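Local coordinates for protein hydroquinone dioxygenase large subunit (Pseudomonas sp., PDB 4ZXA) that forms, with a small subunit, an iron(II)-dependent dioxygenase that probably opens the ring of hydroquinone between carbons 1 and 2, at residues Asn191-Asp196 with Thr247-Leu252; Ser218-Leu223 with Arg310-Val315. One frame throughout, in Å; residues are numbered along the deposited sequence.

Interaction 1. Residues Asn191-Asp196 with Thr247-Leu252. With H8N (4-hydroxybenzonitrile), chain J.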
loop_
_atom_site.group_PDB
_atom_site.type_symbol
_atom_site.label_atom_id
_atom_site.label_comp_id
_atom_site.label_asym_id
_atom_site.label_seq_id
_atom_site.Cartn_x
_atom_site.Cartn_y
_atom_site.Cartn_z
ATOM N N ASN E 191 25.670 -7.258 -2.124
ATOM C CA ASN E 191 24.589 -6.270 -2.131
ATOM C C ASN E 191 25.024 -4.994 -1.415
ATOM O O ASN E 191 25.745 -5.056 -0.417
ATOM C CB ASN E 191 23.319 -6.842 -1.483
ATOM C CG ASN E 191 22.123 -5.914 -1.629
ATOM O OD1 ASN E 191 21.944 -4.972 -0.841
ATOM N ND2 ASN E 191 21.293 -6.173 -2.640
ATOM N N ARG E 192 24.579 -3.841 -1.915
ATOM C CA ARG E 192 25.042 -2.553 -1.392
ATOM C C ARG E 192 24.726 -2.338 0.089
ATOM O O ARG E 192 25.382 -1.527 0.746
ATOM C CB ARG E 192 24.475 -1.383 -2.195
ATOM C CG ARG E 192 23.053 -1.002 -1.790
ATOM C CD ARG E 192 21.987 -1.741 -2.612
ATOM N NE ARG E 192 20.649 -1.216 -2.337
ATOM C CZ ARG E 192 19.714 -1.844 -1.617
ATOM N NH1 ARG E 192 19.938 -3.045 -1.098
ATOM N NH2 ARG E 192 18.542 -1.263 -1.416
ATOM N N GLN E 193 23.726 -3.036 0.617
ATOM C CA GLN E 193 23.398 -2.869 2.035
ATOM C C GLN E 193 24.066 -3.920 2.917
ATOM O O GLN E 193 23.772 -4.024 4.100
ATOM C CB GLN E 193 21.882 -2.811 2.275
ATOM C CG GLN E 193 21.242 -1.516 1.770
ATOM C CD GLN E 193 19.849 -1.240 2.352
ATOM O OE1 GLN E 193 19.304 -2.025 3.129
ATOM N NE2 GLN E 193 19.280 -0.115 1.976
ATOM N N PHE E 194 24.967 -4.698 2.333
ATOM C CA PHE E 194 25.803 -5.605 3.104
ATOM C C PHE E 194 27.278 -5.328 2.806
ATOM O O PHE E 194 28.147 -6.141 3.133
ATOM C CB PHE E 194 25.452 -7.075 2.816
ATOM C CG PHE E 194 24.112 -7.510 3.379
ATOM C CD1 PHE E 194 23.759 -7.201 4.681
ATOM C CD2 PHE E 194 23.209 -8.215 2.597
ATOM C CE1 PHE E 194 22.540 -7.593 5.203
ATOM C CE2 PHE E 194 21.974 -8.608 3.113
ATOM C CZ PHE E 194 21.635 -8.297 4.418
ATOM N N ALA E 195 27.565 -4.172 2.205
ATOM C CA ALA E 195 28.931 -3.874 1.755
ATOM C C ALA E 195 29.972 -3.893 2.871
ATOM O O ALA E 195 31.162 -3.926 2.592
ATOM C CB ALA E 195 28.995 -2.547 0.979
ATOM N N ASP E 196 29.535 -3.882 4.124
ATOM C CA ASP E 196 30.469 -3.859 5.246
ATOM C C ASP E 196 30.685 -5.235 5.850
ATOM O O ASP E 196 31.427 -5.372 6.818
ATOM C CB ASP E 196 29.973 -2.912 6.349
ATOM C CG ASP E 196 28.641 -3.360 6.949
ATOM O OD1 ASP E 196 27.778 -3.808 6.169
ATOM O OD2 ASP E 196 28.458 -3.271 8.188
ATOM N N THR E 247 17.402 -12.748 2.956
ATOM C CA THR E 247 17.703 -11.357 3.234
ATOM C C THR E 247 16.459 -10.517 2.986
ATOM O O THR E 247 15.890 -10.552 1.904
ATOM C CB THR E 247 18.895 -10.864 2.387
ATOM O OG1 THR E 247 18.542 -10.875 1.001
ATOM C CG2 THR E 247 20.099 -11.788 2.601
ATOM N N GLU E 248 16.040 -9.770 4.002
ATOM C CA GLU E 248 14.769 -9.068 3.979
ATOM C C GLU E 248 14.952 -7.556 3.927
ATOM O O GLU E 248 15.708 -6.970 4.706
ATOM C CB GLU E 248 13.925 -9.440 5.210
ATOM C CG GLU E 248 14.144 -10.847 5.735
ATOM C CD GLU E 248 13.602 -11.942 4.824
ATOM O OE1 GLU E 248 13.858 -11.910 3.596
ATOM O OE2 GLU E 248 12.923 -12.856 5.349
ATOM N N GLU E 249 14.267 -6.928 2.983
ATOM C CA GLU E 249 14.281 -5.480 2.853
ATOM C C GLU E 249 12.864 -4.981 2.602
ATOM O O GLU E 249 12.065 -5.666 1.973
ATOM C CB GLU E 249 15.220 -5.037 1.733
ATOM C CG GLU E 249 15.598 -3.573 1.804
ATOM C CD GLU E 249 16.661 -3.187 0.806
ATOM O OE1 GLU E 249 17.384 -4.075 0.323
ATOM O OE2 GLU E 249 16.774 -1.989 0.502
ATOM N N PHE E 250 12.565 -3.777 3.074
ATOM C CA PHE E 250 11.232 -3.211 2.934
ATOM C C PHE E 250 10.155 -4.048 3.623
ATOM O O PHE E 250 10.262 -4.364 4.802
ATOM C CB PHE E 250 10.893 -3.025 1.452
ATOM C CG PHE E 250 9.744 -2.097 1.204
ATOM C CD1 PHE E 250 9.636 -0.908 1.895
ATOM C CD2 PHE E 250 8.768 -2.415 0.276
ATOM C CE1 PHE E 250 8.580 -0.053 1.667
ATOM C CE2 PHE E 250 7.712 -1.564 0.047
ATOM C CZ PHE E 250 7.619 -0.384 0.741
ATOM N N ILE E 251 9.100 -4.370 2.887
ATOM C CA ILE E 251 7.968 -5.100 3.440
ATOM C C ILE E 251 7.743 -6.466 2.809
ATOM O O ILE E 251 7.751 -6.595 1.593
ATOM C CB ILE E 251 6.662 -4.296 3.260
ATOM C CG1 ILE E 251 6.860 -2.840 3.677
ATOM C CG2 ILE E 251 5.522 -4.928 4.038
ATOM C CD1 ILE E 251 5.707 -1.948 3.314
ATOM N N LEU E 252 7.534 -7.483 3.641
ATOM C CA LEU E 252 7.112 -8.798 3.143
ATOM C C LEU E 252 5.974 -8.600 2.124
ATOM O O LEU E 252 4.938 -8.028 2.443
ATOM C CB LEU E 252 6.636 -9.682 4.303
ATOM C CG LEU E 252 6.164 -11.097 3.940
ATOM C CD1 LEU E 252 7.304 -11.947 3.365
ATOM C CD2 LEU E 252 5.522 -11.796 5.140
HETATM N NAA H8N J . 5.758 -16.483 6.810
HETATM C CAC H8N J . 6.705 -16.108 6.289
HETATM C CAI H8N J . 7.959 -15.612 5.650
HETATM C CAF H8N J . 8.905 -14.988 6.453
HETATM C CAD H8N J . 10.086 -14.508 5.893
HETATM C CAH H8N J . 10.278 -14.675 4.531
HETATM O OAB H8N J . 11.429 -14.196 3.967
HETATM C CAE H8N J . 9.332 -15.299 3.724
HETATM C CAG H8N J . 8.160 -15.776 4.292
#
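The carboxylate of Glu-249 is held by several groups: OE2 accepts from Arg-192 NH2 at 2.7 Å, and OE1 receives Arg-192 NH1 at 3.1 Å. This is an end-on, two-nitrogen salt bridge that ties the loop 191-196 to strand 241-249 of the cupin fold. Both oxygens use their syn lone pairs, and the guanidinium and carboxylate planes lie only 25° apart, a nearly coplanar fit. Glu-249 reaches out with CG anti to its backbone N (chi1 -163°) and the chain extended beyond, which carries the carboxylate straight off the strand toward the loop. The acid is gripped further: OE1 forms a salt bridge with Arg-310, and OE2 a hydrogen bond with Tyr-44 of the second copy of this protein, so a buried charge has several mates. The amide of Gln-193 stacks against the carboxylate without bonding to it; its OE1 probably accepts instead from the backbone N of Arg-310. Asn-191 OD1 meets the guanidinium at its edge, in plane, accepting from Arg-192 NH1 at 2.8 Å on a lone pair. The same oxygen takes the backbone N of Gln-193 at 3.0 Å, closing an Asx turn, and Gln-193 CG rests on one face of the guanidinium. Next door, Glu-248 leaves the strand on the side away from the loop; its carboxylate lines the 4-hydroxybenzonitrile pocket, where OE2 meets the hydroxyl OAB, although the position of that OE2 is doubtful. Beyond the corner at Phe-250, Leu-252 CD1 packs on the ring of the bound ligand, 3.9 Å from its CAE. On the loop side the apolar part of the contact is small: Phe-194 CE2 touches Thr-247 CG2 at 3.7 Å, with Thr-247 CB at the ring edge.

Interaction 2. Residues Ser218-Leu223 with Arg310-Val315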
loop_
_atom_site.group_PDB
_atom_site.type_symbol
_atom_site.label_atom_id
_atom_site.label_comp_id
_atom_site.label_asym_id
_atom_site.label_seq_id
_atom_site.Cartn_x
_atom_site.Cartn_y
_atom_site.Cartn_z
ATOM N N SER E 218 31.225 -19.437 4.559
ATOM C CA SER E 218 30.726 -18.285 5.284
ATOM C C SER E 218 29.286 -18.010 4.912
ATOM O O SER E 218 28.988 -17.580 3.802
ATOM C CB SER E 218 31.570 -17.047 5.019
ATOM O OG SER E 218 30.920 -15.901 5.529
ATOM N N LEU E 219 28.396 -18.259 5.861
ATOM C CA LEU E 219 26.986 -18.000 5.673
ATOM C C LEU E 219 26.675 -16.490 5.529
ATOM O O LEU E 219 25.846 -16.104 4.712
ATOM C CB LEU E 219 26.184 -18.636 6.813
ATOM C CG LEU E 219 24.662 -18.458 6.792
ATOM C CD1 LEU E 219 24.032 -19.164 5.581
ATOM C CD2 LEU E 219 24.037 -18.942 8.105
ATOM N N PHE E 220 27.330 -15.640 6.315
ATOM C CA PHE E 220 27.061 -14.199 6.229
ATOM C C PHE E 220 27.469 -13.652 4.855
ATOM O O PHE E 220 26.773 -12.802 4.279
ATOM C CB PHE E 220 27.754 -13.424 7.356
ATOM C CG PHE E 220 27.137 -13.641 8.713
ATOM C CD1 PHE E 220 26.080 -14.535 8.884
ATOM C CD2 PHE E 220 27.607 -12.942 9.823
ATOM C CE1 PHE E 220 25.500 -14.734 10.138
ATOM C CE2 PHE E 220 27.039 -13.133 11.075
ATOM C CZ PHE E 220 25.981 -14.036 11.232
ATOM N N LYS E 221 28.591 -14.156 4.345
ATOM C CA LYS E 221 29.068 -13.823 3.004
ATOM C C LYS E 221 28.078 -14.301 1.946
ATOM O O LYS E 221 27.746 -13.601 0.997
ATOM C CB LYS E 221 30.449 -14.469 2.751
ATOM C CG LYS E 221 30.914 -14.411 1.297
ATOM C CD LYS E 221 32.247 -15.127 1.084
ATOM C CE LYS E 221 32.633 -15.157 -0.395
ATOM N NZ LYS E 221 33.982 -15.741 -0.636
ATOM N N TYR E 222 27.627 -15.525 2.121
ATOM C CA TYR E 222 26.683 -16.124 1.213
ATOM C C TYR E 222 25.406 -15.283 1.207
ATOM O O TYR E 222 24.894 -14.933 0.136
ATOM C CB TYR E 222 26.438 -17.556 1.681
ATOM C CG TYR E 222 25.434 -18.352 0.894
ATOM C CD1 TYR E 222 25.833 -19.180 -0.147
ATOM C CD2 TYR E 222 24.090 -18.302 1.220
ATOM C CE1 TYR E 222 24.919 -19.919 -0.845
ATOM C CE2 TYR E 222 23.173 -19.020 0.521
ATOM C CZ TYR E 222 23.584 -19.834 -0.504
ATOM O OH TYR E 222 22.638 -20.564 -1.181
ATOM N N LEU E 223 24.909 -14.928 2.391
ATOM C CA LEU E 223 23.729 -14.070 2.466
ATOM C C LEU E 223 24.014 -12.684 1.885
ATOM O O LEU E 223 23.176 -12.117 1.188
ATOM C CB LEU E 223 23.194 -13.954 3.897
ATOM C CG LEU E 223 22.698 -15.275 4.496
ATOM C CD1 LEU E 223 22.135 -15.053 5.890
ATOM C CD2 LEU E 223 21.671 -15.943 3.594
ATOM N N ARG E 310 18.106 -4.010 4.675
ATOM C CA ARG E 310 18.329 -5.399 4.302
ATOM C C ARG E 310 18.987 -6.133 5.466
ATOM O O ARG E 310 20.108 -5.791 5.861
ATOM C CB ARG E 310 19.219 -5.483 3.063
ATOM C CG ARG E 310 18.914 -6.649 2.120
ATOM C CD ARG E 310 19.935 -6.677 0.989
ATOM N NE ARG E 310 19.676 -7.657 -0.057
ATOM C CZ ARG E 310 18.799 -7.476 -1.042
ATOM N NH1 ARG E 310 18.071 -6.361 -1.101
ATOM N NH2 ARG E 310 18.641 -8.416 -1.966
ATOM N N SER E 311 18.295 -7.146 5.995
ATOM C CA SER E 311 18.753 -7.885 7.165
ATOM C C SER E 311 18.795 -9.398 6.943
ATOM O O SER E 311 18.100 -9.937 6.085
ATOM C CB SER E 311 17.857 -7.584 8.364
ATOM O OG SER E 311 16.516 -7.944 8.091
ATOM N N MET E 312 19.599 -10.081 7.751
ATOM C CA MET E 312 19.760 -11.511 7.595
ATOM C C MET E 312 18.816 -12.212 8.542
ATOM O O MET E 312 18.922 -12.054 9.762
ATOM C CB MET E 312 21.199 -11.909 7.878
ATOM C CG MET E 312 22.204 -11.146 7.033
ATOM S SD MET E 312 23.853 -11.831 7.265
ATOM C CE MET E 312 24.770 -10.932 6.003
ATOM N N LEU E 313 17.870 -12.959 7.983
ATOM C CA LEU E 313 16.896 -13.683 8.793
ATOM C C LEU E 313 17.002 -15.175 8.536
ATOM O O LEU E 313 17.048 -15.626 7.392
ATOM C CB LEU E 313 15.461 -13.216 8.509
ATOM C CG LEU E 313 14.339 -14.083 9.112
ATOM C CD1 LEU E 313 14.350 -14.025 10.635
ATOM C CD2 LEU E 313 12.988 -13.651 8.612
ATOM N N MET E 314 17.043 -15.949 9.607
ATOM C CA MET E 314 17.011 -17.388 9.451
ATOM C C MET E 314 15.594 -17.906 9.675
ATOM O O MET E 314 15.046 -17.753 10.772
ATOM C CB MET E 314 17.973 -18.053 10.425
ATOM C CG MET E 314 17.812 -19.566 10.470
ATOM S SD MET E 314 18.432 -20.343 8.974
ATOM C CE MET E 314 20.203 -20.168 9.181
ATOM N N VAL E 315 15.003 -18.501 8.636
ATOM C CA VAL E 315 13.711 -19.180 8.762
ATOM C C VAL E 315 13.956 -20.684 8.908
ATOM O O VAL E 315 14.560 -21.325 8.041
ATOM C CB VAL E 315 12.772 -18.915 7.551
ATOM C CG1 VAL E 315 11.414 -19.595 7.770
ATOM C CG2 VAL E 315 12.601 -17.417 7.307
HETATM O O HOH W 1 21.951 -9.363 0.056
#
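A short helix packed on a strand of the cupin beta-sheet makes this contact: helix 219-223 lies over strand 310-315, their axes 9.9 Å apart at closest approach and their directions 123° apart. Met-312 carries most of the contact. Its CG stands anti to the carbonyl carbon (chi1 -55°) and the chain runs extended beyond, pushing the thioether between Phe-220 and Leu-223. The sulfur makes a Met-aromatic contact with Phe-220: SD lies 4.3 Å from the ring centroid, 30° off the ring normal, approaching obliquely and nearest to CD1. The methyl CE goes on to the helix backbone, beside Phe-220 O. Leu-223 bears on the inner part of the same side chain, its CD1 3.8 Å from Met-312 CB and close to SD as well. One turn earlier on the helix, Leu-219 CD2 touches Met-314 CE at 4.2 Å, a looser meeting for which the methionine chain folds back at chi2 and chi3. Cutting Met-312 back to an alanine is likely to leave a gap between Phe-220 and Leu-223 and take away the ring's sulfur partner. Phe-14 of the small subunit packs on both Phe-220 and Met-312, so this hydrophobic cluster reaches the subunit interface. Ser-218 is the N-cap, its OG accepting from Lys-221 N at 3.1 Å, and it also pairs in an antiparallel ladder with a strand of the small subunit. Elsewhere in the contact one water accepts from Arg-310 NE at 2.8 Å and lies 3.2 Å from Leu-223 O, to which it may donate. With no direct hydrogen bond across the segments, helix and strand are held mainly by shape and dispersion among sulfur, methyl and aromatic groups, with a water near the edge.

In the fold
Both contacts are buried and lie on the same side of the chain's centre, about 10 Å apart between centres, and both reach one sheet, in which strands 241-249 and 310-318 are neighbours. Arg-310 joins them: it belongs to interaction 2 but is gripped by residues of interaction 1. Chemistry differs with place. Interaction 1, where a loop meets strand 241-249, is mainly ionic, includes some partly exposed residues, and meets both the second copy of the protein and the small subunit. Interaction 2, where helix 219-224 lies over strand 310-318, is apolar, wholly buried and set against the small subunit. Of the four segments, 247-252 alone lines the ligand pocket directly.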